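PDB 6RTE: cytochrome c from Pseudomonas aeruginosa, which oxidises dihydro-heme d1 in the biosynthesis of heme d1, as a dehydrogenase that combines a c-type heme domain with an eight-bladed beta-propeller. Local coordinates for residues N148-V153 / T161-D166; R167-A172 / E482-P487; G242-L247 / S268-V273; Q256-A261 / W293-A298. One frame throughout, in Å; residues are numbered along the deposited sequence. Where two conformers were deposited one is given.

Interaction 1 (N148-V153 / T161-D166); sequences NLFVVV and TILDGD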
# COMPACT_ATOMS: atom_id res chain seq x y z
N ASN A 148 1.61 -18.87 -9.37
CA ASN A 148 1.55 -17.88 -10.43
C ASN A 148 0.25 -17.09 -10.41
O ASN A 148 -0.04 -16.36 -11.36
CB ASN A 148 1.74 -18.54 -11.80
CG ASN A 148 2.33 -17.59 -12.82
OD1 ASN A 148 2.87 -16.53 -12.47
ND2 ASN A 148 2.25 -17.96 -14.09
N LEU A 149 -0.54 -17.21 -9.34
CA LEU A 149 -1.74 -16.39 -9.18
C LEU A 149 -1.39 -14.92 -9.03
O LEU A 149 -0.41 -14.56 -8.36
CB LEU A 149 -2.52 -16.83 -7.95
CG LEU A 149 -3.13 -18.23 -7.95
CD1 LEU A 149 -3.78 -18.49 -6.59
CD2 LEU A 149 -4.13 -18.39 -9.08
N PHE A 150 -2.22 -14.06 -9.61
CA PHE A 150 -2.18 -12.63 -9.32
C PHE A 150 -3.35 -12.25 -8.42
O PHE A 150 -4.49 -12.66 -8.66
CB PHE A 150 -2.26 -11.80 -10.60
CG PHE A 150 -1.02 -11.86 -11.44
CD1 PHE A 150 -0.02 -10.92 -11.27
CD2 PHE A 150 -0.88 -12.83 -12.42
CE1 PHE A 150 1.11 -10.95 -12.06
CE2 PHE A 150 0.25 -12.88 -13.20
CZ PHE A 150 1.25 -11.93 -13.02
N VAL A 151 -3.06 -11.46 -7.40
CA VAL A 151 -4.09 -10.75 -6.65
C VAL A 151 -4.22 -9.37 -7.28
O VAL A 151 -3.26 -8.59 -7.29
CB VAL A 151 -3.74 -10.68 -5.16
CG1 VAL A 151 -4.78 -9.88 -4.37
CG2 VAL A 151 -3.61 -12.08 -4.58
N VAL A 152 -5.40 -9.06 -7.81
CA VAL A 152 -5.63 -7.82 -8.55
C VAL A 152 -6.60 -6.95 -7.76
O VAL A 152 -7.72 -7.38 -7.47
CB VAL A 152 -6.16 -8.08 -9.96
CG1 VAL A 152 -6.33 -6.76 -10.71
CG2 VAL A 152 -5.23 -8.98 -10.70
N VAL A 153 -6.17 -5.74 -7.43
CA VAL A 153 -6.99 -4.80 -6.67
C VAL A 153 -7.79 -3.96 -7.66
O VAL A 153 -7.22 -3.25 -8.50
CB VAL A 153 -6.12 -3.93 -5.75
CG1 VAL A 153 -6.97 -2.91 -5.01
CG2 VAL A 153 -5.38 -4.81 -4.73
N THR A 161 -9.83 -9.40 -7.70
CA THR A 161 -9.88 -10.54 -8.60
C THR A 161 -8.65 -11.40 -8.38
O THR A 161 -7.53 -10.87 -8.25
CB THR A 161 -9.96 -10.08 -10.06
OG1 THR A 161 -11.29 -9.65 -10.34
CG2 THR A 161 -9.58 -11.22 -11.02
N ILE A 162 -8.86 -12.71 -8.28
CA ILE A 162 -7.77 -13.68 -8.23
C ILE A 162 -7.59 -14.19 -9.65
O ILE A 162 -8.54 -14.70 -10.26
CB ILE A 162 -8.07 -14.83 -7.26
CG1 ILE A 162 -8.46 -14.29 -5.89
CG2 ILE A 162 -6.86 -15.75 -7.13
CD1 ILE A 162 -7.41 -13.43 -5.24
N LEU A 163 -6.39 -14.03 -10.19
CA LEU A 163 -6.14 -14.31 -11.60
C LEU A 163 -5.21 -15.50 -11.76
O LEU A 163 -4.15 -15.56 -11.12
CB LEU A 163 -5.52 -13.08 -12.28
CG LEU A 163 -5.66 -12.98 -13.79
CD1 LEU A 163 -7.06 -12.50 -14.16
CD2 LEU A 163 -4.59 -12.04 -14.34
N ASP A 164 -5.61 -16.45 -12.61
CA ASP A 164 -4.72 -17.48 -13.13
C ASP A 164 -3.62 -16.82 -13.96
O ASP A 164 -3.91 -16.19 -14.99
CB ASP A 164 -5.55 -18.46 -13.97
CG ASP A 164 -4.74 -19.64 -14.52
OD1 ASP A 164 -3.53 -19.51 -14.77
OD2 ASP A 164 -5.35 -20.71 -14.72
N GLY A 165 -2.37 -16.94 -13.52
CA GLY A 165 -1.27 -16.24 -14.14
C GLY A 165 -0.73 -16.85 -15.42
O GLY A 165 0.14 -16.25 -16.06
N ASP A 166 -1.22 -18.03 -15.80
CA ASP A 166 -0.87 -18.65 -17.07
C ASP A 166 -1.96 -18.50 -18.11
O ASP A 166 -1.66 -18.35 -19.30
CB ASP A 166 -0.55 -20.13 -16.85
CG ASP A 166 0.70 -20.33 -16.01
OD1 ASP A 166 1.78 -19.89 -16.45
OD2 ASP A 166 0.60 -20.91 -14.91

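Interaction 2 (R167-A172 / E482-P487); sequences RFEPIA and EVKRLP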
# COMPACT_ATOMS: atom_id res chain seq x y z
N ARG A 167 -3.23 -18.55 -17.70
CA ARG A 167 -4.34 -18.30 -18.60
C ARG A 167 -4.77 -16.83 -18.60
O ARG A 167 -5.45 -16.40 -19.53
CB ARG A 167 -5.55 -19.17 -18.23
CG ARG A 167 -5.34 -20.67 -18.43
CD ARG A 167 -6.66 -21.45 -18.45
NE ARG A 167 -6.83 -22.31 -17.28
CZ ARG A 167 -7.54 -23.44 -17.26
NH1 ARG A 167 -8.17 -23.87 -18.36
NH2 ARG A 167 -7.62 -24.15 -16.14
N PHE A 168 -4.38 -16.06 -17.57
CA PHE A 168 -4.80 -14.67 -17.44
C PHE A 168 -6.32 -14.57 -17.46
O PHE A 168 -6.92 -13.73 -18.14
CB PHE A 168 -4.16 -13.80 -18.53
CG PHE A 168 -2.66 -13.87 -18.54
CD1 PHE A 168 -1.93 -13.32 -17.50
CD2 PHE A 168 -1.99 -14.50 -19.57
CE1 PHE A 168 -0.55 -13.38 -17.49
CE2 PHE A 168 -0.60 -14.56 -19.57
CZ PHE A 168 0.11 -14.00 -18.53
N GLU A 169 -6.95 -15.46 -16.69
CA GLU A 169 -8.39 -15.50 -16.52
C GLU A 169 -8.71 -15.50 -15.03
O GLU A 169 -7.94 -16.04 -14.23
CB GLU A 169 -9.00 -16.75 -17.17
CG GLU A 169 -8.69 -16.91 -18.64
CD GLU A 169 -9.09 -18.28 -19.17
OE1 GLU A 169 -9.81 -19.00 -18.45
OE2 GLU A 169 -8.68 -18.64 -20.30
N PRO A 170 -9.83 -14.91 -14.63
CA PRO A 170 -10.19 -14.90 -13.21
C PRO A 170 -10.65 -16.27 -12.75
O PRO A 170 -11.38 -16.98 -13.45
CB PRO A 170 -11.32 -13.86 -13.13
CG PRO A 170 -11.88 -13.79 -14.50
CD PRO A 170 -10.79 -14.16 -15.46
N ILE A 171 -10.21 -16.66 -11.55
CA ILE A 171 -10.75 -17.82 -10.87
C ILE A 171 -11.63 -17.44 -9.70
O ILE A 171 -12.33 -18.31 -9.15
CB ILE A 171 -9.65 -18.80 -10.41
CG1 ILE A 171 -8.73 -18.17 -9.37
CG2 ILE A 171 -8.82 -19.26 -11.62
CD1 ILE A 171 -7.76 -19.18 -8.75
N ALA A 172 -11.64 -16.17 -9.31
CA ALA A 172 -12.50 -15.68 -8.24
C ALA A 172 -12.52 -14.16 -8.28
O ALA A 172 -11.53 -13.53 -8.68
CB ALA A 172 -12.02 -16.16 -6.86
N GLU A 482 1.49 -6.46 -26.86
CA GLU A 482 0.30 -6.74 -26.07
C GLU A 482 -0.27 -8.10 -26.46
O GLU A 482 -0.52 -8.36 -27.64
CB GLU A 482 -0.76 -5.66 -26.25
CG GLU A 482 -2.10 -6.04 -25.61
CD GLU A 482 -3.13 -4.93 -25.68
OE1 GLU A 482 -2.73 -3.76 -25.87
OE2 GLU A 482 -4.33 -5.23 -25.54
N VAL A 483 -0.51 -8.94 -25.45
CA VAL A 483 -1.04 -10.27 -25.66
C VAL A 483 -2.50 -10.40 -25.23
O VAL A 483 -3.24 -11.19 -25.83
CB VAL A 483 -0.17 -11.30 -24.91
CG1 VAL A 483 -0.83 -12.67 -24.90
CG2 VAL A 483 1.22 -11.38 -25.55
N LYS A 484 -2.94 -9.64 -24.23
CA LYS A 484 -4.30 -9.77 -23.70
C LYS A 484 -4.65 -8.52 -22.90
O LYS A 484 -3.77 -7.86 -22.34
CB LYS A 484 -4.43 -11.02 -22.82
CG LYS A 484 -5.84 -11.33 -22.34
CD LYS A 484 -5.94 -12.77 -21.86
CE LYS A 484 -7.34 -13.15 -21.43
NZ LYS A 484 -7.46 -14.62 -21.18
N ARG A 485 -5.94 -8.21 -22.85
CA ARG A 485 -6.44 -7.03 -22.16
C ARG A 485 -7.72 -7.40 -21.42
O ARG A 485 -8.64 -7.96 -22.01
CB ARG A 485 -6.71 -5.90 -23.17
CG ARG A 485 -7.06 -4.56 -22.55
CD ARG A 485 -7.20 -3.49 -23.61
NE ARG A 485 -5.92 -3.15 -24.24
CZ ARG A 485 -5.27 -1.99 -24.09
NH1 ARG A 485 -5.77 -1.03 -23.32
NH2 ARG A 485 -4.12 -1.80 -24.71
N LEU A 486 -7.77 -7.08 -20.12
CA LEU A 486 -8.94 -7.36 -19.29
C LEU A 486 -9.57 -6.06 -18.81
O LEU A 486 -8.93 -5.32 -18.05
CB LEU A 486 -8.57 -8.24 -18.09
CG LEU A 486 -8.16 -9.69 -18.36
CD1 LEU A 486 -6.75 -9.77 -18.92
CD2 LEU A 486 -8.29 -10.51 -17.08
N PRO A 487 -10.80 -5.74 -19.22
CA PRO A 487 -11.42 -4.49 -18.77
C PRO A 487 -11.71 -4.49 -17.27
O PRO A 487 -12.17 -5.49 -16.72
CB PRO A 487 -12.72 -4.42 -19.58
CG PRO A 487 -12.54 -5.39 -20.69
CD PRO A 487 -11.64 -6.46 -20.19

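Interaction 3 (G242-L247 / S268-V273); sequences GNLVLL and SRVSAV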
# COMPACT_ATOMS: atom_id res chain seq x y z
N GLY A 242 -2.61 6.49 17.04
CA GLY A 242 -1.20 6.38 16.74
C GLY A 242 -0.59 5.15 17.40
O GLY A 242 -0.10 5.22 18.53
N ASN A 243 -0.65 4.01 16.72
CA ASN A 243 -0.22 2.78 17.37
C ASN A 243 0.14 1.73 16.33
O ASN A 243 -0.04 1.93 15.12
CB ASN A 243 -1.29 2.26 18.34
CG ASN A 243 -2.58 1.82 17.64
OD1 ASN A 243 -2.62 1.56 16.44
ND2 ASN A 243 -3.66 1.73 18.43
N LEU A 244 0.72 0.65 16.82
CA LEU A 244 0.87 -0.60 16.10
C LEU A 244 -0.10 -1.61 16.71
O LEU A 244 -0.28 -1.65 17.93
CB LEU A 244 2.29 -1.15 16.19
CG LEU A 244 3.42 -0.26 15.63
CD1 LEU A 244 4.74 -0.67 16.25
CD2 LEU A 244 3.48 -0.37 14.11
N VAL A 245 -0.71 -2.43 15.87
CA VAL A 245 -1.59 -3.49 16.35
C VAL A 245 -1.02 -4.82 15.86
O VAL A 245 -0.83 -5.02 14.65
CB VAL A 245 -3.04 -3.28 15.90
CG1 VAL A 245 -3.90 -4.48 16.22
CG2 VAL A 245 -3.62 -2.01 16.57
N LEU A 246 -0.71 -5.70 16.81
CA LEU A 246 -0.14 -7.01 16.55
C LEU A 246 -1.25 -8.05 16.58
O LEU A 246 -1.96 -8.17 17.59
CB LEU A 246 0.93 -7.34 17.59
CG LEU A 246 1.63 -8.70 17.46
CD1 LEU A 246 2.39 -8.77 16.15
CD2 LEU A 246 2.55 -8.94 18.63
N LEU A 247 -1.39 -8.80 15.49
CA LEU A 247 -2.43 -9.80 15.33
C LEU A 247 -1.78 -11.17 15.09
O LEU A 247 -0.67 -11.26 14.56
CB LEU A 247 -3.36 -9.46 14.16
CG LEU A 247 -4.01 -8.08 14.11
CD1 LEU A 247 -4.70 -7.84 12.75
CD2 LEU A 247 -5.02 -7.92 15.23
N SER A 268 2.95 9.53 18.36
CA SER A 268 3.24 9.62 16.94
C SER A 268 2.29 8.75 16.14
O SER A 268 1.81 7.71 16.61
CB SER A 268 4.68 9.19 16.63
OG SER A 268 4.95 9.22 15.24
N ARG A 269 2.03 9.18 14.90
CA ARG A 269 1.45 8.31 13.90
C ARG A 269 2.52 7.34 13.39
O ARG A 269 3.71 7.64 13.39
CB ARG A 269 0.91 9.13 12.73
CG ARG A 269 -0.20 10.09 13.11
CD ARG A 269 -0.51 11.07 11.97
NE ARG A 269 0.58 12.02 11.78
CZ ARG A 269 0.61 12.96 10.84
NH1 ARG A 269 -0.42 13.08 10.00
NH2 ARG A 269 1.64 13.77 10.74
N VAL A 270 2.08 6.15 12.97
CA VAL A 270 2.96 5.21 12.29
C VAL A 270 2.85 5.48 10.80
O VAL A 270 1.76 5.46 10.24
CB VAL A 270 2.58 3.75 12.61
CG1 VAL A 270 3.43 2.81 11.76
CG2 VAL A 270 2.79 3.45 14.09
N SER A 271 4.00 5.73 10.16
CA SER A 271 3.97 5.98 8.73
C SER A 271 3.85 4.68 7.93
O SER A 271 3.05 4.59 6.99
CB SER A 271 5.22 6.74 8.30
OG SER A 271 5.14 6.99 6.91
N ALA A 272 4.63 3.66 8.28
CA ALA A 272 4.60 2.39 7.56
C ALA A 272 5.32 1.32 8.38
O ALA A 272 6.25 1.63 9.13
CB ALA A 272 5.25 2.52 6.18
N VAL A 273 4.87 0.06 8.21
CA VAL A 273 5.52 -1.10 8.81
C VAL A 273 6.08 -1.96 7.69
O VAL A 273 5.51 -2.04 6.60
CB VAL A 273 4.54 -1.91 9.69
CG1 VAL A 273 4.04 -1.05 10.86
CG2 VAL A 273 3.34 -2.43 8.88

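Interaction 4 (Q256-A261 / W293-A298); sequences QVIPAA and WELPYA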
# COMPACT_ATOMS: atom_id res chain seq x y z
N GLN A 256 -1.63 -7.74 20.82
CA GLN A 256 -1.26 -6.61 21.68
C GLN A 256 -1.33 -5.31 20.89
O GLN A 256 -0.93 -5.25 19.73
CB GLN A 256 0.14 -6.81 22.27
CG GLN A 256 0.40 -6.04 23.56
CD GLN A 256 1.70 -6.45 24.25
OE1 GLN A 256 2.00 -7.65 24.36
NE2 GLN A 256 2.46 -5.47 24.71
N VAL A 257 -1.83 -4.26 21.56
CA VAL A 257 -1.84 -2.90 21.03
C VAL A 257 -0.59 -2.21 21.54
O VAL A 257 -0.37 -2.13 22.76
CB VAL A 257 -3.10 -2.14 21.47
CG1 VAL A 257 -3.06 -0.68 21.00
CG2 VAL A 257 -4.36 -2.83 20.97
N ILE A 258 0.24 -1.72 20.63
CA ILE A 258 1.49 -1.04 21.01
C ILE A 258 1.39 0.45 20.68
O ILE A 258 1.48 0.83 19.51
CB ILE A 258 2.70 -1.67 20.31
CG1 ILE A 258 2.75 -3.19 20.55
CG2 ILE A 258 3.98 -1.01 20.81
CD1 ILE A 258 3.77 -3.93 19.67
N PRO A 259 1.19 1.32 21.67
CA PRO A 259 1.12 2.76 21.37
C PRO A 259 2.43 3.25 20.76
O PRO A 259 3.52 2.86 21.18
CB PRO A 259 0.86 3.41 22.74
CG PRO A 259 0.32 2.29 23.62
CD PRO A 259 0.99 1.04 23.11
N ALA A 260 2.32 4.09 19.74
CA ALA A 260 3.51 4.63 19.08
C ALA A 260 3.88 5.93 19.80
O ALA A 260 3.17 6.94 19.69
CB ALA A 260 3.26 4.85 17.59
N ALA A 261 4.96 5.88 20.56
CA ALA A 261 5.42 7.04 21.31
C ALA A 261 6.93 6.95 21.42
O ALA A 261 7.48 5.84 21.55
CB ALA A 261 4.76 7.11 22.69
N TRP A 293 11.87 2.20 14.74
CA TRP A 293 11.77 1.02 15.60
C TRP A 293 12.10 -0.23 14.80
O TRP A 293 11.75 -0.34 13.62
CB TRP A 293 10.36 0.89 16.17
CG TRP A 293 9.97 1.87 17.24
CD1 TRP A 293 10.70 2.93 17.73
CD2 TRP A 293 8.73 1.89 17.95
NE1 TRP A 293 9.99 3.58 18.70
CE2 TRP A 293 8.78 2.96 18.86
CE3 TRP A 293 7.58 1.09 17.91
CZ2 TRP A 293 7.72 3.26 19.72
CZ3 TRP A 293 6.53 1.38 18.77
CH2 TRP A 293 6.60 2.46 19.66
N GLU A 294 12.80 -1.16 15.45
CA GLU A 294 12.86 -2.55 15.01
C GLU A 294 12.22 -3.40 16.10
O GLU A 294 12.51 -3.21 17.28
CB GLU A 294 14.30 -3.00 14.74
CG GLU A 294 14.41 -4.39 14.15
CD GLU A 294 15.83 -4.78 13.79
OE1 GLU A 294 16.78 -4.10 14.24
OE2 GLU A 294 16.00 -5.76 13.04
N LEU A 295 11.33 -4.30 15.70
CA LEU A 295 10.66 -5.21 16.62
C LEU A 295 11.01 -6.65 16.26
O LEU A 295 10.37 -7.24 15.36
CB LEU A 295 9.15 -5.00 16.57
CG LEU A 295 8.62 -3.67 17.14
CD1 LEU A 295 8.64 -2.57 16.07
CD2 LEU A 295 7.23 -3.84 17.68
N PRO A 296 12.01 -7.25 16.90
CA PRO A 296 12.36 -8.63 16.56
C PRO A 296 11.31 -9.64 17.02
O PRO A 296 10.69 -9.49 18.08
CB PRO A 296 13.69 -8.85 17.30
CG PRO A 296 13.64 -7.91 18.43
CD PRO A 296 12.92 -6.69 17.91
N TYR A 297 11.13 -10.70 16.21
CA TYR A 297 10.17 -11.74 16.55
C TYR A 297 10.76 -13.15 16.52
O TYR A 297 10.00 -14.11 16.69
CB TYR A 297 8.95 -11.68 15.62
CG TYR A 297 9.26 -11.66 14.14
CD1 TYR A 297 9.66 -12.81 13.47
CD2 TYR A 297 9.14 -10.49 13.41
CE1 TYR A 297 9.96 -12.79 12.13
CE2 TYR A 297 9.43 -10.46 12.07
CZ TYR A 297 9.84 -11.60 11.43
OH TYR A 297 10.13 -11.55 10.09
N ALA A 298 12.07 -13.31 16.36
CA ALA A 298 12.66 -14.66 16.41
C ALA A 298 12.33 -15.35 17.72
O ALA A 298 12.09 -16.56 17.76
CB ALA A 298 14.18 -14.60 16.22

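Interaction 1 (N148-V153 / T161-D166)
Phe150 and Leu163 form an antiparallel hydrogen-bonded pair: Phe150 N gives to Leu163 O at 2.9 Å and Leu163 N returns a bond to Phe150 O at 2.8 Å. The same two-way exchange joins Val152 and Thr161, while Val151 and Ile162 between them are a non-hydrogen-bonded pair. There the two side chains run side by side, Val151 CG2 lying 4.1 Å from Ile162 CD1. On the other face Phe150 CB touches Leu163 CB, and the edge of the Phe150 ring receives Gly165 CA, 3.8 Å from CE2. Beyond the paired strands Gly165 CA also comes within 3.0 Å of Asn148 O, a CH...O contact made possible by the missing side chain. Asn148 CG stands anti to its own N (chi1 -153°), which brings ND2 across to Asp166 OD1 for a weak bond of 3.1 Å, bent to 127° at the hydrogen. Asn148 OD1 accepts from Arg456 N and Asn496 ND2, which positions the amide. Asp164 fixes the chain before Asp166 through an Asx turn, OD1 accepting from Asp166 N. The two strands make a beta hairpin in one propeller blade, with strand 169-175 beside 159-164 and strand 491-496 beside 150-154.

Interaction 2 (R167-A172 / E482-P487)
Lys484 sets out toward Phe168 with CG anti to the backbone N (chi1 -174°) and stays extended through every later torsion, bridging backbones whose nearest CA atoms, those of Phe168 and Lys484, are 8.0 Å apart. The left-handed backbone of Phe168, phi 56° and psi 46°, is consistent with Arg167 O and Phe168 O both facing the ammonium. Lys484 NZ bonds Arg167 O at 3.2 Å, nearly along the C=O axis, and makes a weak bond of equal length to Phe168 O. The arm is supported by Phe168 CB, 3.9 Å from Lys484 CD. A G1 bulge formed by Phe168 and Glu169 opposite Asp164 lies at the start of strand 169-175, and Val483 and Lys484 form a classic bulge opposite Val474. The lysine spans the interface between the propeller blade of strands 449-454 to 482-488 and the blade of 150-154, 159-164 and 169-175, which strand 491-496 completes. Leu486 CD2 packs against the carbonyl oxygen Phe168 O at 3.7 Å. The Phe168 ring leads away to meet Tyr460 edge-to-face. Glu169 crosses the lysine chain roughly perpendicularly, its OE2 4.3 Å from Lys484 NZ, beyond salt-bridge range but near enough for some attraction.

Interaction 3 (G242-L247 / S268-V273)
The flat group at the Asn243-Val270 contact is a peptide carbonyl. Val270 CG2 stands over the face of the Asn243 carbonyl, 3.4 Å from Asn243 O and well out of the plane of that group. A second carbonyl, that of Ser268, is approached by Gly242 CA at 3.3 Å; the angle of 124° at the hydrogen marks a bent CH...O contact. Glycine lets the two backbones come this close, Gly242 CA lying 4.3 Å from Arg269 CA. The guanidinium of Arg269 is turned away from this meeting, to a salt bridge with Asp288 and a cation-pi contact with Tyr239.

The side-chain part of the contact centres on Leu244. Its CG is anti to the carbonyl carbon (chi1 -60°), and the branch carrying CD2 reaches between the two valines. CD2 lies 3.9 Å from Val270 CG2, the two side chains crossing almost perpendicularly, and 3.4 Å from Val273 CG1, where they run alongside, antiparallel to one another. The second distance is shorter than a usual carbon-carbon van der Waals contact, so the fit is tight at that point. Leu235 and Val284 also touch Leu244, and Val284 and Leu286 pack on Val270, which places the cluster between two propeller blades, that of strands 221-227 to 254-259 and that of strands 270-276 to 306-309.

The contact consists of van der Waals packing and a bent CH...O approach, which makes it largely non-directional; the polar groups bond within their own segment, as Ser268 OG does to Arg269 O, or to outside residues, such as Asn238 for Asn243.

Interaction 4 (Q256-A261 / W293-A298)
Trp293 provides the aromatic part of this contact, pointing its six-membered ring at segment 256-261. With CG anti to the carbonyl carbon (chi1 -72°) and the ring turned by a chi2 of only 3°, the benzo edge leads. Two backbone oxygens lie at that edge in the ring plane: Ala261 O is 3.2 Å from CZ2, and Pro259 O is 3.5 Å from CH2. Aromatic C-H groups directed at carbonyl oxygens give a mildly favourable electrostatic match. Ala260 CA sits obliquely to the same ring, 3.8 Å from CH2.

The apolar pairs come from Ile258, which serves two partners with different branches. Its CG2 reaches Trp293 CZ3 at 4.0 Å, the two side chains overlapping lengthwise with their ends pointing contrary ways. The delta methyl instead meets Leu295 tip to tip, Ile258 CD1 and Leu295 CD2 also being 4.0 Å apart.

Conventional hydrogen bonds are made to residues beyond the two segments. Trp293 NE1, farther along the same edge as CZ2, gives its hydrogen to Glu291 OE1, which helps fix the ring's rotation. Ala261 O is also bonded by Arg307 NH1, so the oxygen at the tryptophan edge has a conventional donor as well.

The axes of strand segments 256-259 and 293-296 approach no closer than 12.5 Å and run at 158°, nearly antiparallel. That spacing exceeds the distance between hydrogen-bonded strands, and large side chains fill it: this is face-to-face packing of neighbouring blades, with strand 254-259 on the edge of one and strand 291-296 within the next, as in a beta-propeller.

The four contacts form two clusters within the propeller. Interactions 1 and 2 have centres 9 Å apart and share the sheet containing strands 159-164 and 169-175; backbone bonds such as Asp164 N to Glu169 O, at 2.9 Å, join them. Interactions 3 and 4, centred 8 Å apart, alternate their segments along the chain and meet through neighbouring strands 243-248 and 254-259. The clusters are separated by 29 to 40 Å between centres. Interaction 1 lies within a single blade, whereas the others join adjacent blades. Interaction 2 pairs segments 310 residues apart, with interactions 3 and 4 between them in sequence; it joins first and last blades, while strand 491-496, adding to the sheet of interaction 1, closes the ring.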